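Local coordinates for FMN Adenylyltransferase (Candida glabrata, PDB 3FWK), which probably catalyses the transfer of an adenylyl group from ATP to FMN, the last step in making FAD, at residues Y65-L79 against L121-L134. Numbering follows the deposited sequence.
Sequences YNGGKDCQVLLLLYL and LENFIEETSLRYSL
Gly67 and Ile125 bring the two backbones closest, their CA atoms 5.1 Å apart. The helices beyond run in roughly the same direction but further apart, with Leu79 CA 9.0 Å from Tyr132 CA. Gly67 has no side chain, so Ile125 CG1 packs directly on its CA. Leu121 CD1 and Ile125 CD1 rest against Asn66 O. Asn66 OD1 accepts from Gly68 N in an Asx turn, just before helix 69-86. In this Rossmann-like fold, residues 65-68 join strand 61-64 to that helix. Their sequence resembles a PP-loop, consistent with a nucleotide phosphate site. Tyr65 OH donates to Thr128 OG1 (2.8 Å). Thr128 OG1, set between its backbone N and carbonyl carbon (chi1 54°), donates in turn to Phe124 O, which also accepts from Thr128 N on the opposite face of its plane. The Gln72 amide meets the Phe124 ring edge, CD in the ring plane and the two planes 55° apart. Gln72 NE2 makes a weak bond to Tyr132 OH (3.4 Å, N-H...O angle 147°). Stronger partners are Pro215 O for Gln72 NE2 and Glu214 OE1 for Tyr132 OH. Leu75, Leu76 and Leu79 pack against the Tyr132 ring, and Leu75 CD2 meets Leu134 CD1 tip to tip.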
loop_
_atom_site.group_PDB
_atom_site.type_symbol
_atom_site.label_atom_id
_atom_site.label_comp_id
_atom_site.label_asym_id
_atom_site.label_seq_id
_atom_site.Cartn_x
_atom_site.Cartn_y
_atom_site.Cartn_z
ATOM N N TYR A 65 -6.928 4.959 -0.622
ATOM C CA TYR A 65 -6.008 4.106 -1.356
ATOM C C TYR A 65 -5.278 4.864 -2.421
ATOM O O TYR A 65 -5.913 5.430 -3.324
ATOM C CB TYR A 65 -6.790 2.951 -2.005
ATOM C CG TYR A 65 -5.958 1.961 -2.789
ATOM C CD1 TYR A 65 -5.157 1.020 -2.160
ATOM C CD2 TYR A 65 -6.062 1.931 -4.208
ATOM C CE1 TYR A 65 -4.384 0.141 -2.891
ATOM C CE2 TYR A 65 -5.352 1.018 -4.937
ATOM C CZ TYR A 65 -4.502 0.145 -4.280
ATOM O OH TYR A 65 -3.790 -0.806 -4.977
ATOM N N ASN A 66 -3.947 4.850 -2.375
ATOM C CA ASN A 66 -3.158 5.620 -3.345
ATOM C C ASN A 66 -2.230 4.762 -4.175
ATOM O O ASN A 66 -1.323 5.307 -4.838
ATOM C CB ASN A 66 -2.379 6.731 -2.653
ATOM C CG ASN A 66 -1.337 6.187 -1.659
ATOM O OD1 ASN A 66 -0.903 5.033 -1.752
ATOM N ND2 ASN A 66 -0.947 7.015 -0.684
ATOM N N GLY A 67 -2.413 3.443 -4.121
ATOM C CA GLY A 67 -1.686 2.509 -4.969
ATOM C C GLY A 67 -0.282 2.156 -4.510
ATOM O O GLY A 67 0.306 1.230 -5.057
ATOM N N GLY A 68 0.225 2.846 -3.482
ATOM C CA GLY A 68 1.558 2.577 -3.023
ATOM C C GLY A 68 1.620 1.323 -2.166
ATOM O O GLY A 68 0.578 0.800 -1.725
ATOM N N LYS A 69 2.838 0.894 -1.879
ATOM C CA LYS A 69 3.038 -0.362 -1.154
ATOM C C LYS A 69 2.352 -0.369 0.221
ATOM O O LYS A 69 1.864 -1.412 0.655
ATOM C CB LYS A 69 4.546 -0.620 -1.064
ATOM C CG LYS A 69 5.301 0.442 -0.281
ATOM C CD LYS A 69 6.811 0.283 -0.409
ATOM C CE LYS A 69 7.560 1.217 0.530
ATOM N NZ LYS A 69 7.469 2.669 0.165
ATOM N N ASP A 70 2.339 0.768 0.921
ATOM C CA ASP A 70 1.733 0.788 2.261
ATOM C C ASP A 70 0.218 0.623 2.179
ATOM O O ASP A 70 -0.397 -0.196 2.880
ATOM C CB ASP A 70 2.028 2.093 3.000
ATOM C CG ASP A 70 3.506 2.317 3.278
ATOM O OD1 ASP A 70 4.308 1.371 3.308
ATOM O OD2 ASP A 70 3.810 3.519 3.516
ATOM N N CYS A 71 -0.426 1.396 1.298
ATOM C CA CYS A 71 -1.843 1.237 1.088
ATOM C C CYS A 71 -2.196 -0.138 0.585
ATOM O O CYS A 71 -3.260 -0.648 0.938
ATOM C CB CYS A 71 -2.347 2.300 0.085
ATOM S SG CYS A 71 -2.575 3.931 0.825
ATOM N N GLN A 72 -1.353 -0.718 -0.277
ATOM C CA GLN A 72 -1.657 -2.044 -0.769
ATOM C C GLN A 72 -1.590 -3.106 0.342
ATOM O O GLN A 72 -2.486 -3.936 0.460
ATOM C CB GLN A 72 -0.764 -2.409 -1.940
ATOM C CG GLN A 72 -1.286 -3.717 -2.588
ATOM C CD GLN A 72 -0.567 -4.109 -3.811
ATOM O OE1 GLN A 72 0.445 -3.501 -4.180
ATOM N NE2 GLN A 72 -1.065 -5.161 -4.467
ATOM N N VAL A 73 -0.531 -3.084 1.149
ATOM C CA VAL A 73 -0.481 -4.004 2.285
ATOM C C VAL A 73 -1.719 -3.814 3.141
ATOM O O VAL A 73 -2.367 -4.785 3.564
ATOM C CB VAL A 73 0.816 -3.793 3.111
ATOM C CG1 VAL A 73 0.684 -4.493 4.491
ATOM C CG2 VAL A 73 2.012 -4.307 2.353
ATOM N N LEU A 74 -2.046 -2.570 3.465
ATOM C CA LEU A 74 -3.190 -2.346 4.338
ATOM C C LEU A 74 -4.492 -2.817 3.704
ATOM O O LEU A 74 -5.353 -3.356 4.396
ATOM C CB LEU A 74 -3.267 -0.890 4.739
ATOM C CG LEU A 74 -4.409 -0.538 5.711
ATOM C CD1 LEU A 74 -4.357 -1.398 7.008
ATOM C CD2 LEU A 74 -4.319 0.921 6.071
ATOM N N LEU A 75 -4.643 -2.627 2.391
ATOM C CA LEU A 75 -5.863 -3.103 1.738
ATOM C C LEU A 75 -5.953 -4.640 1.831
ATOM O O LEU A 75 -7.037 -5.176 2.081
ATOM C CB LEU A 75 -5.867 -2.671 0.285
ATOM C CG LEU A 75 -7.109 -3.097 -0.526
ATOM C CD1 LEU A 75 -8.417 -2.593 0.051
ATOM C CD2 LEU A 75 -6.924 -2.612 -1.994
ATOM N N LEU A 76 -4.849 -5.360 1.590
ATOM C CA LEU A 76 -4.883 -6.812 1.738
ATOM C C LEU A 76 -5.289 -7.206 3.154
ATOM O O LEU A 76 -6.098 -8.109 3.344
ATOM C CB LEU A 76 -3.517 -7.396 1.398
ATOM C CG LEU A 76 -2.999 -7.165 -0.028
ATOM C CD1 LEU A 76 -1.649 -7.841 -0.214
ATOM C CD2 LEU A 76 -4.015 -7.578 -1.123
ATOM N N LEU A 77 -4.715 -6.540 4.172
ATOM C CA LEU A 77 -5.071 -6.852 5.540
ATOM C C LEU A 77 -6.504 -6.480 5.878
ATOM O O LEU A 77 -7.165 -7.191 6.654
ATOM C CB LEU A 77 -4.086 -6.186 6.501
ATOM C CG LEU A 77 -2.659 -6.693 6.363
ATOM C CD1 LEU A 77 -1.721 -5.812 7.175
ATOM C CD2 LEU A 77 -2.482 -8.210 6.729
ATOM N N TYR A 78 -6.991 -5.358 5.333
ATOM C CA TYR A 78 -8.348 -4.930 5.568
ATOM C C TYR A 78 -9.338 -5.937 4.977
ATOM O O TYR A 78 -10.305 -6.337 5.644
ATOM C CB TYR A 78 -8.525 -3.542 4.951
ATOM C CG TYR A 78 -9.851 -2.890 5.239
ATOM C CD1 TYR A 78 -10.058 -2.244 6.437
ATOM C CD2 TYR A 78 -10.900 -2.932 4.340
ATOM C CE1 TYR A 78 -11.259 -1.650 6.747
ATOM C CE2 TYR A 78 -12.107 -2.338 4.624
ATOM C CZ TYR A 78 -12.289 -1.724 5.847
ATOM O OH TYR A 78 -13.471 -1.128 6.160
ATOM N N LEU A 79 -9.078 -6.355 3.736
ATOM C CA LEU A 79 -9.908 -7.404 3.110
ATOM C C LEU A 79 -9.876 -8.706 3.911
ATOM O O LEU A 79 -10.944 -9.321 4.135
ATOM C CB LEU A 79 -9.452 -7.592 1.679
ATOM C CG LEU A 79 -9.848 -6.504 0.664
ATOM C CD1 LEU A 79 -9.091 -6.645 -0.632
ATOM C CD2 LEU A 79 -11.356 -6.589 0.399
ATOM N N LEU A 121 1.546 4.560 -11.596
ATOM C CA LEU A 121 0.740 4.519 -10.400
ATOM C C LEU A 121 -0.757 4.723 -10.714
ATOM O O LEU A 121 -1.596 4.005 -10.168
ATOM C CB LEU A 121 1.253 5.541 -9.391
ATOM C CG LEU A 121 0.711 5.436 -7.990
ATOM C CD1 LEU A 121 0.865 4.036 -7.373
ATOM C CD2 LEU A 121 1.457 6.439 -7.134
ATOM N N GLU A 122 -1.100 5.699 -11.582
ATOM C CA GLU A 122 -2.497 5.831 -12.027
ATOM C C GLU A 122 -3.005 4.521 -12.596
ATOM O O GLU A 122 -4.120 4.062 -12.276
ATOM C CB GLU A 122 -2.629 6.946 -13.081
ATOM C CG GLU A 122 -2.239 8.344 -12.616
ATOM C CD GLU A 122 -3.240 9.029 -11.749
ATOM O OE1 GLU A 122 -4.309 8.475 -11.423
ATOM O OE2 GLU A 122 -2.959 10.214 -11.423
ATOM N N ASN A 123 -2.202 3.901 -13.485
ATOM C CA ASN A 123 -2.593 2.639 -14.100
ATOM C C ASN A 123 -2.836 1.588 -13.006
ATOM O O ASN A 123 -3.808 0.830 -13.062
ATOM C CB ASN A 123 -1.510 2.120 -15.022
ATOM C CG ASN A 123 -1.345 2.903 -16.302
ATOM O OD1 ASN A 123 -2.216 3.697 -16.687
ATOM N ND2 ASN A 123 -0.230 2.663 -16.992
ATOM N N PHE A 124 -1.935 1.534 -12.028
ATOM C CA PHE A 124 -2.008 0.510 -11.004
ATOM C C PHE A 124 -3.237 0.687 -10.113
ATOM O O PHE A 124 -3.874 -0.296 -9.705
ATOM C CB PHE A 124 -0.743 0.544 -10.180
ATOM C CG PHE A 124 -0.720 -0.539 -9.134
ATOM C CD1 PHE A 124 -0.609 -1.869 -9.523
ATOM C CD2 PHE A 124 -0.874 -0.244 -7.787
ATOM C CE1 PHE A 124 -0.597 -2.901 -8.584
ATOM C CE2 PHE A 124 -0.910 -1.286 -6.827
ATOM C CZ PHE A 124 -0.769 -2.605 -7.255
ATOM N N ILE A 125 -3.588 1.938 -9.798
ATOM C CA ILE A 125 -4.806 2.193 -9.004
ATOM C C ILE A 125 -6.037 1.698 -9.763
ATOM O O ILE A 125 -6.924 1.073 -9.185
ATOM C CB ILE A 125 -4.903 3.675 -8.644
ATOM C CG1 ILE A 125 -3.763 4.032 -7.657
ATOM C CG2 ILE A 125 -6.285 3.996 -8.089
ATOM C CD1 ILE A 125 -3.544 5.538 -7.495
ATOM N N GLU A 126 -6.084 1.955 -11.062
ATOM C CA GLU A 126 -7.229 1.473 -11.870
ATOM C C GLU A 126 -7.265 -0.062 -11.924
ATOM O O GLU A 126 -8.329 -0.676 -11.751
ATOM C CB GLU A 126 -7.097 2.079 -13.263
ATOM C CG GLU A 126 -7.328 3.583 -13.196
ATOM C CD GLU A 126 -6.740 4.385 -14.364
ATOM O OE1 GLU A 126 -6.346 3.784 -15.385
ATOM O OE2 GLU A 126 -6.627 5.630 -14.229
ATOM N N GLU A 127 -6.097 -0.670 -12.121
ATOM C CA GLU A 127 -6.009 -2.137 -12.225
ATOM C C GLU A 127 -6.412 -2.779 -10.928
ATOM O O GLU A 127 -7.140 -3.789 -10.912
ATOM C CB GLU A 127 -4.571 -2.511 -12.584
ATOM C CG GLU A 127 -4.208 -2.116 -14.012
ATOM C CD GLU A 127 -2.748 -1.746 -14.247
ATOM O OE1 GLU A 127 -1.862 -2.026 -13.372
ATOM O OE2 GLU A 127 -2.450 -1.171 -15.341
ATOM N N THR A 128 -5.972 -2.222 -9.811
ATOM C CA THR A 128 -6.346 -2.810 -8.545
ATOM C C THR A 128 -7.787 -2.546 -8.150
ATOM O O THR A 128 -8.401 -3.391 -7.490
ATOM C CB THR A 128 -5.363 -2.462 -7.481
ATOM O OG1 THR A 128 -5.212 -1.087 -7.427
ATOM C CG2 THR A 128 -3.972 -3.031 -7.765
ATOM N N SER A 129 -8.340 -1.415 -8.569
ATOM C CA SER A 129 -9.760 -1.207 -8.341
ATOM C C SER A 129 -10.586 -2.288 -9.031
ATOM O O SER A 129 -11.597 -2.746 -8.491
ATOM C CB SER A 129 -10.145 0.201 -8.838
ATOM O OG SER A 129 -9.544 1.206 -8.038
ATOM N N LEU A 130 -10.184 -2.664 -10.240
ATOM C CA LEU A 130 -10.876 -3.758 -10.901
ATOM C C LEU A 130 -10.572 -5.087 -10.232
ATOM O O LEU A 130 -11.486 -5.888 -10.038
ATOM C CB LEU A 130 -10.435 -3.804 -12.340
ATOM C CG LEU A 130 -10.996 -2.719 -13.242
ATOM C CD1 LEU A 130 -10.388 -2.857 -14.627
ATOM C CD2 LEU A 130 -12.556 -2.840 -13.307
ATOM N N ARG A 131 -9.321 -5.332 -9.856
ATOM C CA ARG A 131 -8.968 -6.629 -9.293
ATOM C C ARG A 131 -9.708 -6.946 -8.023
ATOM O O ARG A 131 -10.167 -8.076 -7.834
ATOM C CB ARG A 131 -7.489 -6.671 -9.002
ATOM C CG ARG A 131 -7.064 -8.049 -8.436
ATOM C CD ARG A 131 -5.577 -8.220 -8.435
ATOM N NE ARG A 131 -5.140 -9.497 -7.843
ATOM C CZ ARG A 131 -5.497 -10.771 -8.212
ATOM N NH1 ARG A 131 -6.320 -11.058 -9.233
ATOM N NH2 ARG A 131 -5.056 -11.804 -7.518
ATOM N N TYR A 132 -9.837 -5.948 -7.155
ATOM C CA TYR A 132 -10.388 -6.181 -5.810
ATOM C C TYR A 132 -11.823 -5.710 -5.702
ATOM O O TYR A 132 -12.358 -5.638 -4.610
ATOM C CB TYR A 132 -9.539 -5.461 -4.740
ATOM C CG TYR A 132 -8.057 -5.863 -4.699
ATOM C CD1 TYR A 132 -7.679 -7.190 -4.526
ATOM C CD2 TYR A 132 -7.054 -4.891 -4.915
ATOM C CE1 TYR A 132 -6.295 -7.548 -4.461
ATOM C CE2 TYR A 132 -5.695 -5.231 -4.905
ATOM C CZ TYR A 132 -5.331 -6.570 -4.682
ATOM O OH TYR A 132 -4.001 -6.925 -4.707
ATOM N N SER A 133 -12.448 -5.347 -6.844
ATOM C CA SER A 133 -13.828 -4.873 -6.842
ATOM C C SER A 133 -14.032 -3.694 -5.901
ATOM O O SER A 133 -15.014 -3.640 -5.160
ATOM C CB SER A 133 -14.831 -6.008 -6.580
ATOM O OG SER A 133 -14.842 -6.893 -7.691
ATOM N N LEU A 134 -13.152 -2.707 -6.009
ATOM C CA LEU A 134 -13.318 -1.452 -5.270
ATOM C C LEU A 134 -14.352 -0.542 -5.972
ATOM O O LEU A 134 -14.559 -0.634 -7.171
ATOM C CB LEU A 134 -11.959 -0.727 -5.157
ATOM C CG LEU A 134 -10.789 -1.570 -4.614
ATOM C CD1 LEU A 134 -9.554 -0.694 -4.490
ATOM C CD2 LEU A 134 -11.187 -2.250 -3.282
#